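Local coordinates for putative exported protein (Bacteroides fragilis, PDB 3FZX) that is of unknown function but binds calcium ions and may bind lipids or similar hydrophobic molecules in a LolA/LolB-like antiparallel barrel, at residues T63-Q68 with A97-M102; M106-A111 with E187-N192; Y54-A59 with D84-P89; L30-V35 with T90-M95. All coordinates share one frame; numbering follows the deposited sequence.

Contact 1 of 4, residues T63-Q68 with A97-M102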
loop_
_atom_site.group_PDB
_atom_site.type_symbol
_atom_site.label_atom_id
_atom_site.label_comp_id
_atom_site.label_asym_id
_atom_site.label_seq_id
_atom_site.Cartn_x
_atom_site.Cartn_y
_atom_site.Cartn_z
ATOM N N THR A 63 -21.026 -2.530 -14.210
ATOM C CA THR A 63 -19.725 -2.508 -13.539
ATOM C C THR A 63 -18.737 -1.651 -14.316
ATOM O O THR A 63 -18.646 -1.795 -15.503
ATOM C CB THR A 63 -19.133 -3.925 -13.422
ATOM O OG1 THR A 63 -19.994 -4.719 -12.603
ATOM C CG2 THR A 63 -17.763 -3.897 -12.793
ATOM N N LEU A 64 -18.049 -0.749 -13.629
ATOM C CA LEU A 64 -17.026 0.107 -14.207
ATOM C C LEU A 64 -15.619 -0.420 -13.872
ATOM O O LEU A 64 -14.699 -0.328 -14.671
ATOM C CB LEU A 64 -17.174 1.546 -13.682
ATOM C CG LEU A 64 -18.528 2.249 -13.877
ATOM C CD1 LEU A 64 -18.445 3.667 -13.355
ATOM C CD2 LEU A 64 -18.984 2.261 -15.339
ATOM N N ASN A 65 -15.457 -0.981 -12.688
ATOM C CA ASN A 65 -14.157 -1.400 -12.212
ATOM C C ASN A 65 -14.355 -2.330 -11.031
ATOM O O ASN A 65 -15.264 -2.110 -10.229
ATOM C CB ASN A 65 -13.402 -0.160 -11.733
ATOM C CG ASN A 65 -11.907 -0.382 -11.597
ATOM O OD1 ASN A 65 -11.394 -0.461 -10.501
ATOM N ND2 ASN A 65 -11.206 -0.461 -12.716
ATOM N N SER A 66 -13.512 -3.357 -10.924
ATOM C CA SER A 66 -13.440 -4.181 -9.730
ATOM C C SER A 66 -12.037 -4.666 -9.439
ATOM O O SER A 66 -11.179 -4.773 -10.321
ATOM C CB SER A 66 -14.425 -5.347 -9.758
ATOM O OG SER A 66 -14.417 -5.997 -10.992
ATOM N N GLY A 67 -11.799 -4.913 -8.159
ATOM C CA GLY A 67 -10.504 -5.344 -7.687
ATOM C C GLY A 67 -10.598 -5.839 -6.267
ATOM O O GLY A 67 -11.682 -6.211 -5.789
ATOM N N GLN A 68 -9.450 -5.881 -5.614
ATOM C CA GLN A 68 -9.382 -6.298 -4.241
ATOM C C GLN A 68 -8.745 -5.185 -3.475
ATOM O O GLN A 68 -8.026 -4.372 -4.033
ATOM C CB GLN A 68 -8.561 -7.563 -4.088
ATOM C CG GLN A 68 -9.216 -8.759 -4.724
ATOM C CD GLN A 68 -8.663 -10.070 -4.194
ATOM O OE1 GLN A 68 -9.418 -10.950 -3.796
ATOM N NE2 GLN A 68 -7.339 -10.198 -4.167
ATOM N N ALA A 97 -12.704 -1.216 -17.101
ATOM C CA ALA A 97 -12.086 -2.490 -16.744
ATOM C C ALA A 97 -10.560 -2.493 -16.835
ATOM O O ALA A 97 -9.925 -3.278 -16.154
ATOM C CB ALA A 97 -12.658 -3.601 -17.609
ATOM N N ASP A 98 -9.966 -1.648 -17.681
ATOM C CA ASP A 98 -8.512 -1.583 -17.805
ATOM C C ASP A 98 -7.846 -0.548 -16.881
ATOM O O ASP A 98 -6.634 -0.337 -16.982
ATOM C CB ASP A 98 -8.108 -1.334 -19.273
ATOM C CG ASP A 98 -8.430 -2.524 -20.191
ATOM O OD1 ASP A 98 -8.920 -3.572 -19.724
ATOM O OD2 ASP A 98 -8.198 -2.408 -21.404
ATOM N N VAL A 99 -8.617 0.095 -16.000
ATOM C CA VAL A 99 -8.049 1.050 -15.056
ATOM C C VAL A 99 -7.624 0.329 -13.788
ATOM O O VAL A 99 -8.343 -0.492 -13.254
ATOM C CB VAL A 99 -9.028 2.208 -14.706
ATOM C CG1 VAL A 99 -8.593 2.927 -13.439
ATOM C CG2 VAL A 99 -9.124 3.193 -15.875
ATOM N N TYR A 100 -6.438 0.652 -13.316
ATOM C CA TYR A 100 -5.892 0.116 -12.087
ATOM C C TYR A 100 -5.548 1.270 -11.206
ATOM O O TYR A 100 -5.441 2.402 -11.655
ATOM C CB TYR A 100 -4.632 -0.704 -12.390
ATOM C CG TYR A 100 -5.015 -1.920 -13.182
ATOM C CD1 TYR A 100 -5.531 -3.061 -12.542
ATOM C CD2 TYR A 100 -4.959 -1.914 -14.566
ATOM C CE1 TYR A 100 -5.931 -4.184 -13.265
ATOM C CE2 TYR A 100 -5.354 -3.045 -15.302
ATOM C CZ TYR A 100 -5.838 -4.162 -14.643
ATOM O OH TYR A 100 -6.233 -5.252 -15.361
HETATM N N MSE A 101 -5.374 0.977 -9.937
HETATM C CA MSE A 101 -5.092 2.005 -8.966
HETATM C C MSE A 101 -4.155 1.489 -7.881
HETATM O O MSE A 101 -4.108 0.294 -7.611
HETATM C CB MSE A 101 -6.387 2.558 -8.400
HETATM C CG MSE A 101 -7.290 1.532 -7.839
HETATM SE SE MSE A 101 -8.998 2.329 -7.355
HETATM C CE MSE A 101 -10.040 1.969 -8.990
HETATM N N MSE A 102 -3.348 2.402 -7.350
HETATM C CA MSE A 102 -2.406 2.099 -6.282
HETATM C C MSE A 102 -2.377 3.310 -5.353
HETATM O O MSE A 102 -2.346 4.450 -5.811
HETATM C CB MSE A 102 -1.002 1.856 -6.833
HETATM C CG MSE A 102 -0.858 0.717 -7.851
HETATM SE SE MSE A 102 -0.530 -1.068 -7.109
HETATM C CE MSE A 102 -2.252 -1.452 -6.241
#

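Contact 2 of 4, residues M106-A111 with E187-N192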
loop_
_atom_site.group_PDB
_atom_site.type_symbol
_atom_site.label_atom_id
_atom_site.label_comp_id
_atom_site.label_asym_id
_atom_site.label_seq_id
_atom_site.Cartn_x
_atom_site.Cartn_y
_atom_site.Cartn_z
HETATM N N MSE A 106 -3.895 3.968 4.283
HETATM C CA MSE A 106 -4.106 5.149 5.089
HETATM C C MSE A 106 -4.703 4.788 6.464
HETATM O O MSE A 106 -5.636 3.985 6.561
HETATM C CB MSE A 106 -5.060 6.080 4.344
HETATM C CG MSE A 106 -5.226 7.415 5.001
HETATM SE SE MSE A 106 -5.822 8.712 3.640
HETATM C CE MSE A 106 -7.587 8.193 3.590
ATOM N N ASN A 107 -4.208 5.451 7.496
ATOM C CA ASN A 107 -4.587 5.165 8.879
ATOM C C ASN A 107 -5.878 5.879 9.317
ATOM O O ASN A 107 -6.189 6.963 8.825
ATOM C CB ASN A 107 -3.438 5.530 9.819
ATOM C CG ASN A 107 -3.286 7.039 9.978
ATOM O OD1 ASN A 107 -3.204 7.790 8.989
ATOM N ND2 ASN A 107 -3.318 7.495 11.206
ATOM N N TYR A 108 -6.637 5.248 10.211
ATOM C CA TYR A 108 -7.858 5.835 10.744
ATOM C C TYR A 108 -7.804 5.709 12.246
ATOM O O TYR A 108 -8.036 4.631 12.777
ATOM C CB TYR A 108 -9.111 5.151 10.173
ATOM C CG TYR A 108 -9.371 5.567 8.761
ATOM C CD1 TYR A 108 -8.642 5.018 7.705
ATOM C CD2 TYR A 108 -10.298 6.561 8.479
ATOM C CE1 TYR A 108 -8.846 5.435 6.398
ATOM C CE2 TYR A 108 -10.515 6.984 7.185
ATOM C CZ TYR A 108 -9.784 6.428 6.141
ATOM O OH TYR A 108 -10.002 6.859 4.847
ATOM N N PRO A 109 -7.469 6.806 12.945
ATOM C CA PRO A 109 -7.409 6.733 14.389
ATOM C C PRO A 109 -8.737 6.429 15.052
ATOM O O PRO A 109 -9.832 6.713 14.520
ATOM C CB PRO A 109 -6.937 8.118 14.821
ATOM C CG PRO A 109 -6.630 8.877 13.619
ATOM C CD PRO A 109 -7.146 8.143 12.429
ATOM N N ASP A 110 -8.607 5.863 16.239
ATOM C CA ASP A 110 -9.717 5.449 17.066
ATOM C C ASP A 110 -9.996 6.555 18.082
ATOM O O ASP A 110 -9.446 6.553 19.185
ATOM C CB ASP A 110 -9.333 4.138 17.753
ATOM C CG ASP A 110 -10.420 3.583 18.627
ATOM O OD1 ASP A 110 -11.499 4.218 18.752
ATOM O OD2 ASP A 110 -10.177 2.485 19.169
ATOM N N ALA A 111 -10.827 7.509 17.680
ATOM C CA ALA A 111 -11.257 8.627 18.536
ATOM C C ALA A 111 -12.005 8.109 19.747
ATOM O O ALA A 111 -11.855 8.617 20.866
ATOM C CB ALA A 111 -12.163 9.569 17.754
ATOM N N GLU A 187 -15.323 13.334 5.928
ATOM C CA GLU A 187 -15.793 11.961 5.980
ATOM C C GLU A 187 -16.107 11.534 7.408
ATOM O O GLU A 187 -15.598 12.098 8.401
ATOM C CB GLU A 187 -14.884 10.973 5.234
ATOM C CG GLU A 187 -13.503 10.794 5.754
ATOM C CD GLU A 187 -12.650 9.869 4.843
ATOM O OE1 GLU A 187 -12.804 9.897 3.598
ATOM O OE2 GLU A 187 -11.802 9.121 5.370
ATOM N N TRP A 188 -17.020 10.580 7.478
ATOM C CA TRP A 188 -17.529 10.081 8.706
ATOM C C TRP A 188 -17.285 8.583 8.658
ATOM O O TRP A 188 -17.656 7.941 7.660
ATOM C CB TRP A 188 -19.014 10.345 8.806
ATOM C CG TRP A 188 -19.435 11.758 9.091
ATOM C CD1 TRP A 188 -19.778 12.269 10.305
ATOM C CD2 TRP A 188 -19.664 12.803 8.139
ATOM N NE1 TRP A 188 -20.184 13.569 10.178
ATOM C CE2 TRP A 188 -20.141 13.921 8.857
ATOM C CE3 TRP A 188 -19.506 12.907 6.751
ATOM C CZ2 TRP A 188 -20.439 15.145 8.241
ATOM C CZ3 TRP A 188 -19.818 14.115 6.132
ATOM C CH2 TRP A 188 -20.283 15.225 6.880
ATOM N N TYR A 189 -16.654 8.035 9.705
ATOM C CA TYR A 189 -16.397 6.596 9.740
ATOM C C TYR A 189 -16.739 5.961 11.076
ATOM O O TYR A 189 -16.738 6.620 12.115
ATOM C CB TYR A 189 -14.967 6.273 9.332
ATOM C CG TYR A 189 -13.872 6.817 10.224
ATOM C CD1 TYR A 189 -13.314 8.085 9.990
ATOM C CD2 TYR A 189 -13.348 6.051 11.267
ATOM C CE1 TYR A 189 -12.289 8.580 10.799
ATOM C CE2 TYR A 189 -12.309 6.538 12.084
ATOM C CZ TYR A 189 -11.785 7.791 11.838
ATOM O OH TYR A 189 -10.742 8.247 12.593
ATOM N N ALA A 190 -17.037 4.666 10.999
ATOM C CA ALA A 190 -17.571 3.903 12.110
ATOM C C ALA A 190 -16.971 2.505 12.158
ATOM O O ALA A 190 -16.600 1.938 11.111
ATOM C CB ALA A 190 -19.114 3.785 11.993
ATOM N N PRO A 191 -16.889 1.930 13.373
ATOM C CA PRO A 191 -16.429 0.559 13.579
ATOM C C PRO A 191 -17.246 -0.433 12.783
ATOM O O PRO A 191 -18.468 -0.305 12.724
ATOM C CB PRO A 191 -16.682 0.319 15.067
ATOM C CG PRO A 191 -16.749 1.690 15.701
ATOM C CD PRO A 191 -17.093 2.666 14.643
ATOM N N ASN A 192 -16.553 -1.412 12.194
ATOM C CA ASN A 192 -17.107 -2.512 11.439
ATOM C C ASN A 192 -17.806 -2.107 10.117
ATOM O O ASN A 192 -18.430 -2.932 9.481
ATOM C CB ASN A 192 -18.031 -3.385 12.318
ATOM C CG ASN A 192 -17.390 -3.774 13.648
ATOM O OD1 ASN A 192 -16.258 -4.245 13.697
ATOM N ND2 ASN A 192 -18.108 -3.571 14.725
#

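Contact 3 of 4, residues Y54-A59 with D84-P89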
loop_
_atom_site.group_PDB
_atom_site.type_symbol
_atom_site.label_atom_id
_atom_site.label_comp_id
_atom_site.label_asym_id
_atom_site.label_seq_id
_atom_site.Cartn_x
_atom_site.Cartn_y
_atom_site.Cartn_z
ATOM N N TYR A 54 -13.988 -5.263 -4.288
ATOM C CA TYR A 54 -14.802 -4.078 -4.561
ATOM C C TYR A 54 -15.287 -4.105 -5.989
ATOM O O TYR A 54 -14.612 -4.661 -6.866
ATOM C CB TYR A 54 -14.058 -2.770 -4.297
ATOM C CG TYR A 54 -12.844 -2.504 -5.164
ATOM C CD1 TYR A 54 -12.971 -1.925 -6.436
ATOM C CD2 TYR A 54 -11.567 -2.792 -4.702
ATOM C CE1 TYR A 54 -11.850 -1.670 -7.234
ATOM C CE2 TYR A 54 -10.441 -2.539 -5.491
ATOM C CZ TYR A 54 -10.594 -1.978 -6.750
ATOM O OH TYR A 54 -9.481 -1.716 -7.499
ATOM N N THR A 55 -16.476 -3.526 -6.182
ATOM C CA THR A 55 -17.054 -3.229 -7.476
ATOM C C THR A 55 -17.583 -1.787 -7.465
ATOM O O THR A 55 -18.206 -1.341 -6.500
ATOM C CB THR A 55 -18.169 -4.170 -7.813
ATOM O OG1 THR A 55 -17.627 -5.481 -7.895
ATOM C CG2 THR A 55 -18.775 -3.836 -9.150
ATOM N N PHE A 56 -17.234 -1.059 -8.519
ATOM C CA PHE A 56 -17.700 0.287 -8.786
ATOM C C PHE A 56 -18.612 0.117 -9.988
ATOM O O PHE A 56 -18.204 -0.426 -11.002
ATOM C CB PHE A 56 -16.550 1.219 -9.200
ATOM C CG PHE A 56 -15.730 1.762 -8.069
ATOM C CD1 PHE A 56 -16.138 2.909 -7.383
ATOM C CD2 PHE A 56 -14.520 1.178 -7.721
ATOM C CE1 PHE A 56 -15.365 3.436 -6.323
ATOM C CE2 PHE A 56 -13.757 1.688 -6.662
ATOM C CZ PHE A 56 -14.171 2.828 -5.974
ATOM N N ALA A 57 -19.852 0.547 -9.862
ATOM C CA ALA A 57 -20.786 0.535 -10.983
ATOM C C ALA A 57 -21.397 1.913 -11.160
ATOM O O ALA A 57 -21.271 2.776 -10.299
ATOM C CB ALA A 57 -21.869 -0.509 -10.766
ATOM N N ASP A 58 -22.036 2.120 -12.304
ATOM C CA ASP A 58 -22.769 3.360 -12.554
ATOM C C ASP A 58 -24.181 3.212 -11.974
ATOM O O ASP A 58 -24.516 2.154 -11.433
ATOM C CB ASP A 58 -22.801 3.708 -14.066
ATOM C CG ASP A 58 -23.558 2.668 -14.925
ATOM O OD1 ASP A 58 -24.366 1.855 -14.401
ATOM O OD2 ASP A 58 -23.332 2.674 -16.159
ATOM N N ALA A 59 -25.004 4.256 -12.118
ATOM C CA ALA A 59 -26.362 4.283 -11.566
ATOM C C ALA A 59 -27.250 3.195 -12.146
ATOM O O ALA A 59 -28.173 2.765 -11.485
ATOM C CB ALA A 59 -27.016 5.668 -11.743
ATOM N N ASP A 84 -11.952 4.356 -1.148
ATOM C CA ASP A 84 -12.986 5.351 -0.908
ATOM C C ASP A 84 -12.768 6.740 -1.549
ATOM O O ASP A 84 -13.740 7.367 -1.994
ATOM C CB ASP A 84 -13.264 5.432 0.595
ATOM C CG ASP A 84 -13.710 4.036 1.183
ATOM O OD1 ASP A 84 -14.671 3.433 0.624
ATOM O OD2 ASP A 84 -13.075 3.533 2.159
ATOM N N VAL A 85 -11.521 7.202 -1.671
ATOM C CA VAL A 85 -11.260 8.471 -2.362
ATOM C C VAL A 85 -11.484 8.303 -3.884
ATOM O O VAL A 85 -11.615 9.289 -4.580
ATOM C CB VAL A 85 -9.837 9.082 -2.063
ATOM C CG1 VAL A 85 -9.452 8.906 -0.595
ATOM C CG2 VAL A 85 -8.777 8.489 -2.961
ATOM N N ALA A 86 -11.523 7.062 -4.392
ATOM C CA ALA A 86 -11.955 6.809 -5.783
ATOM C C ALA A 86 -13.441 7.147 -6.025
ATOM O O ALA A 86 -13.872 7.193 -7.183
ATOM C CB ALA A 86 -11.664 5.361 -6.228
ATOM N N THR A 87 -14.215 7.411 -4.971
ATOM C CA THR A 87 -15.583 7.877 -5.169
ATOM C C THR A 87 -15.631 9.345 -5.571
ATOM O O THR A 87 -16.706 9.876 -5.768
ATOM C CB THR A 87 -16.522 7.639 -3.963
ATOM O OG1 THR A 87 -16.276 8.611 -2.949
ATOM C CG2 THR A 87 -16.363 6.247 -3.402
ATOM N N PHE A 88 -14.489 10.012 -5.718
ATOM C CA PHE A 88 -14.491 11.387 -6.244
ATOM C C PHE A 88 -14.936 11.318 -7.715
ATOM O O PHE A 88 -14.606 10.364 -8.402
ATOM C CB PHE A 88 -13.105 12.011 -6.113
ATOM C CG PHE A 88 -12.655 12.263 -4.670
ATOM C CD1 PHE A 88 -13.409 11.845 -3.558
ATOM C CD2 PHE A 88 -11.426 12.888 -4.429
ATOM C CE1 PHE A 88 -12.964 12.080 -2.254
ATOM C CE2 PHE A 88 -10.972 13.122 -3.119
ATOM C CZ PHE A 88 -11.740 12.708 -2.036
ATOM N N PRO A 89 -15.719 12.299 -8.198
ATOM C CA PRO A 89 -16.235 12.219 -9.571
ATOM C C PRO A 89 -15.193 12.048 -10.695
ATOM O O PRO A 89 -15.435 11.302 -11.658
ATOM C CB PRO A 89 -16.966 13.559 -9.734
ATOM C CG PRO A 89 -17.413 13.897 -8.380
ATOM C CD PRO A 89 -16.324 13.426 -7.461
#

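Contact 4 of 4, residues L30-V35 with T90-M95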
loop_
_atom_site.group_PDB
_atom_site.type_symbol
_atom_site.label_atom_id
_atom_site.label_comp_id
_atom_site.label_asym_id
_atom_site.label_seq_id
_atom_site.Cartn_x
_atom_site.Cartn_y
_atom_site.Cartn_z
ATOM N N LEU A 30 -28.111 10.194 -8.220
ATOM C CA LEU A 30 -27.261 9.018 -8.089
ATOM C C LEU A 30 -26.396 8.831 -9.345
ATOM O O LEU A 30 -26.950 8.691 -10.437
ATOM C CB LEU A 30 -28.115 7.760 -7.878
ATOM C CG LEU A 30 -27.399 6.410 -7.697
ATOM C CD1 LEU A 30 -26.519 6.365 -6.463
ATOM C CD2 LEU A 30 -28.421 5.317 -7.619
ATOM N N THR A 31 -25.068 8.829 -9.167
ATOM C CA THR A 31 -24.099 8.589 -10.251
ATOM C C THR A 31 -23.480 7.192 -10.191
ATOM O O THR A 31 -23.293 6.541 -11.215
ATOM C CB THR A 31 -22.940 9.659 -10.254
ATOM O OG1 THR A 31 -22.142 9.565 -9.058
ATOM C CG2 THR A 31 -23.506 11.069 -10.343
ATOM N N ASN A 32 -23.161 6.705 -8.995
ATOM C CA ASN A 32 -22.456 5.425 -8.886
ATOM C C ASN A 32 -22.800 4.672 -7.637
ATOM O O ASN A 32 -23.259 5.256 -6.651
ATOM C CB ASN A 32 -20.924 5.632 -8.921
ATOM C CG ASN A 32 -20.445 6.283 -10.209
ATOM O OD1 ASN A 32 -20.470 7.502 -10.339
ATOM N ND2 ASN A 32 -20.039 5.476 -11.167
ATOM N N ILE A 33 -22.550 3.369 -7.689
ATOM C CA ILE A 33 -22.778 2.481 -6.554
ATOM C C ILE A 33 -21.496 1.713 -6.298
ATOM O O ILE A 33 -20.959 1.116 -7.238
ATOM C CB ILE A 33 -23.889 1.474 -6.847
ATOM C CG1 ILE A 33 -25.178 2.205 -7.263
ATOM C CG2 ILE A 33 -24.098 0.544 -5.629
ATOM C CD1 ILE A 33 -26.225 1.284 -7.846
ATOM N N LEU A 34 -21.002 1.756 -5.051
ATOM C CA LEU A 34 -19.796 1.028 -4.656
ATOM C C LEU A 34 -20.196 -0.117 -3.717
ATOM O O LEU A 34 -20.924 0.092 -2.729
ATOM C CB LEU A 34 -18.804 1.960 -3.951
ATOM C CG LEU A 34 -17.521 1.313 -3.373
ATOM C CD1 LEU A 34 -16.670 0.568 -4.467
ATOM C CD2 LEU A 34 -16.661 2.343 -2.599
ATOM N N VAL A 35 -19.709 -1.317 -4.016
ATOM C CA VAL A 35 -20.050 -2.522 -3.250
ATOM C C VAL A 35 -18.763 -3.201 -2.809
ATOM O O VAL A 35 -17.897 -3.496 -3.651
ATOM C CB VAL A 35 -20.848 -3.544 -4.091
ATOM C CG1 VAL A 35 -21.270 -4.730 -3.213
ATOM C CG2 VAL A 35 -22.062 -2.903 -4.732
ATOM N N THR A 90 -14.061 12.736 -10.572
ATOM C CA THR A 90 -12.963 12.624 -11.553
ATOM C C THR A 90 -12.534 11.179 -11.659
ATOM O O THR A 90 -12.331 10.673 -12.745
ATOM C CB THR A 90 -11.745 13.535 -11.180
ATOM O OG1 THR A 90 -12.185 14.892 -11.135
ATOM C CG2 THR A 90 -10.600 13.420 -12.186
ATOM N N ALA A 91 -12.473 10.501 -10.524
ATOM C CA ALA A 91 -12.090 9.104 -10.483
ATOM C C ALA A 91 -13.165 8.221 -11.110
ATOM O O ALA A 91 -12.897 7.430 -12.033
ATOM C CB ALA A 91 -11.826 8.700 -9.057
ATOM N N LEU A 92 -14.396 8.381 -10.623
ATOM C CA LEU A 92 -15.511 7.564 -11.083
ATOM C C LEU A 92 -15.661 7.657 -12.591
ATOM O O LEU A 92 -15.816 6.643 -13.270
ATOM C CB LEU A 92 -16.818 7.986 -10.392
ATOM C CG LEU A 92 -16.854 7.689 -8.896
ATOM C CD1 LEU A 92 -18.063 8.378 -8.226
ATOM C CD2 LEU A 92 -16.825 6.145 -8.718
ATOM N N ASN A 93 -15.567 8.880 -13.095
ATOM C CA ASN A 93 -15.758 9.164 -14.513
ATOM C C ASN A 93 -14.645 8.710 -15.444
ATOM O O ASN A 93 -14.852 8.696 -16.636
ATOM C CB ASN A 93 -16.041 10.660 -14.717
ATOM C CG ASN A 93 -17.413 11.079 -14.160
ATOM O OD1 ASN A 93 -18.195 10.238 -13.753
ATOM N ND2 ASN A 93 -17.694 12.371 -14.142
HETATM N N MSE A 94 -13.480 8.328 -14.941
HETATM C CA MSE A 94 -12.435 7.851 -15.844
HETATM C C MSE A 94 -12.257 6.340 -15.785
HETATM O O MSE A 94 -11.451 5.791 -16.541
HETATM C CB MSE A 94 -11.119 8.627 -15.668
HETATM C CG MSE A 94 -10.560 8.782 -14.268
HETATM SE SE MSE A 94 -9.686 7.178 -13.631
HETATM C CE MSE A 94 -7.933 7.294 -14.619
HETATM N N MSE A 95 -13.036 5.658 -14.939
HETATM C CA MSE A 95 -12.849 4.215 -14.722
HETATM C C MSE A 95 -13.434 3.333 -15.806
HETATM O O MSE A 95 -14.516 3.589 -16.321
HETATM C CB MSE A 95 -13.478 3.762 -13.417
HETATM C CG MSE A 95 -12.609 3.873 -12.164
HETATM SE SE MSE A 95 -13.852 3.651 -10.646
HETATM C CE MSE A 95 -12.639 4.469 -9.333
#

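Contact 1 of 4, residues T63-Q68 with A97-M102
Asn65 is the second residue of a classic beta bulge, formed with Leu64 opposite Phe56 of the neighbouring strand, and its side chain spans the gap to Val99 on strand 99-107. CG lies anti to the backbone N (chi1 -163°), which carries the amide across toward Val99 and Met101. Asn65 ND2 donates to Val99 O at 2.9 Å with an N-H...O angle of 158°. The acceptor sits almost in the amide plane, while the donor comes in 31° off the carbonyl plane. ND2 also donates to Asn96 O just before the second segment. The oxygen of the same amide meets carbon instead: Asn65 OD1 is 3.2 Å from CE of Met101, a selenomethionine whose bent chain comes from the opposite direction. The backbones come close without bonding, since Leu64 O and Ala97 N, 3.3 Å apart, are poorly aligned. Farther along strand 99-107, the O of Met102 accepts from Arg72 of the second subunit. Between the two segments a side-chain amide thus does the joining, in place of direct strand pairing. Its two donations to main-chain oxygens probably settle which end of the amide is nitrogen, at the price of a buried OD1 that has no polar partner in the model.

Contact 2 of 4, residues M106-A111 with E187-N192
Tyr108 and Tyr189 meet in a T-shaped stack that links the 106-111 segment, which continues strand 99-107, to strand 180-190 of the antiparallel barrel. Tyr189 takes the less common first torsion, with CG between the backbone N and the carbonyl carbon (chi1 63°), and presents one face of its ring to Tyr108. The Tyr108 edge comes down on that face: its CD2 stands 3.6 Å above the Tyr189 ring plane, over the centre. The ring centroids are 5.0 Å apart and the planes 83° apart. Arg148 makes a cation-pi contact with Tyr108, and Phe10 a second edge-to-face pair with Tyr189. Glu187 has the same kind of first torsion and an extended chain beyond CG, which carry the carboxylate to the edge of the Tyr108 ring; the two planes are 11° apart, nearly coplanar. Glu187 OE2 accepts from Tyr108 OH at 2.9 Å on its syn lone pair. Each tyrosine is therefore held both by its ring and by its hydroxyl. Pro109 has its side chain about 9 Å from that of Asp121, a calcium ligand. Tyr189 OH donates to Pro109 O in the carbonyl plane, the OH...O distance being 2.6 Å.

Contact 3 of 4, residues Y54-A59 with D84-P89
With chi1 at -81°, Phe56 holds CG beside its own backbone N and sends its ring off strand 47-58 onto the 3-10 turn at 84-87, where Thr87, with OG1 between the backbone N and the carbonyl carbon (chi1 78°), has CG2 left beside the N, at the ring's edge. The turn belongs to the connection between strand 77-81 and helix 89-94, and it packs against the wall of the antiparallel barrel. No hydrogen bond crosses; the contact is essentially apolar and made by the far end of the ring. Phe56 CZ rests 3.6 Å from Ala86 CB, which approaches obliquely, and Phe56 CE1 is 4.2 Å from Thr87 CG2. Leu34 of the adjacent strand touches both Phe56 and Thr87, and Tyr54 CE1 sits at another part of the Phe56 edge. Toward strands 136-158 and 161-175, Val85 packs on Ile143 and Val145, while Phe88, the N-cap residue of the helix, reaches Tyr170 and Met172. The connection is thus wedged between strands far apart in the sheet. Asp84 adds a salt bridge to Arg21 through OD1. The turn is also gripped from within, because Asp84 O accepts twice from Thr87: from N at 3.0 Å, and from OG1, also at 3.0 Å, with a C=O...donor angle of 173°.

Contact 4 of 4, residues L30-V35 with T90-M95
Asn32 of strand 30-44 and Leu92 of helix 89-94 make nearly all of this contact, and they do it by van der Waals touch. The two side chains run antiparallel, side by side, with the amide along the leucine fork. Leu92 CD1 comes to 3.3 Å from Asn32 OD1, and the other methyl, Leu92 CD2, is 4.1 Å from Asn32 ND2. The fork therefore rides along the whole amide group, touching both its oxygen and its nitrogen ends. In Asn32, CG stands beside the backbone N (chi1 -60°), and this brings the amide up against the helix. Thr31 adds a lighter touch, its OG1 lying 4.3 Å from Leu92 CD1.

Polar interactions stay off the interface itself: no hydrogen bond crosses between 30-35 and 90-95. Asn32 ND2 donates instead to Ala57 O on the next strand, which fixes the amide from the sheet side while the leucine lies against it. Met94 O accepts from Asn139 ND2.

Hydrophobic neighbours complete the seat. Leu92 and Met95 both rest on Phe56, and Asn32 is backed by Leu64.

In the backbone, strand 30-44 carries a classic beta bulge at Thr31 and Asn32, opposite Cys23. A short helix packed against the inner face of a curved antiparallel sheet recalls the LolA/LolB fold, where helices cover the barrel, consistent with the membership of this protein in that clan.

Contacts 1, 3 and 4 form one cluster on one side of the molecule, and contact 2 lies on the other side of the chain's centre. Between centres, contacts 3 and 4 are about 4 Å apart and contact 1 is about 10 to 11 Å from them, whereas contact 2 is about 19 to 24 Å from the rest. Adjacent strands 30-44, 47-58 and 63-74 supply the first segments of the cluster; the chain from 84 to 102 supplies the second. This continuous run, the 84-98 connection with helix 89-94 and the start of strand 99-107, therefore packs against three consecutive barrel strands. Along the chain, contact 4 encloses contact 3, and contact 1 alternates with both. Strand 99-107 then leads on to contact 2, the one nearest the calcium site.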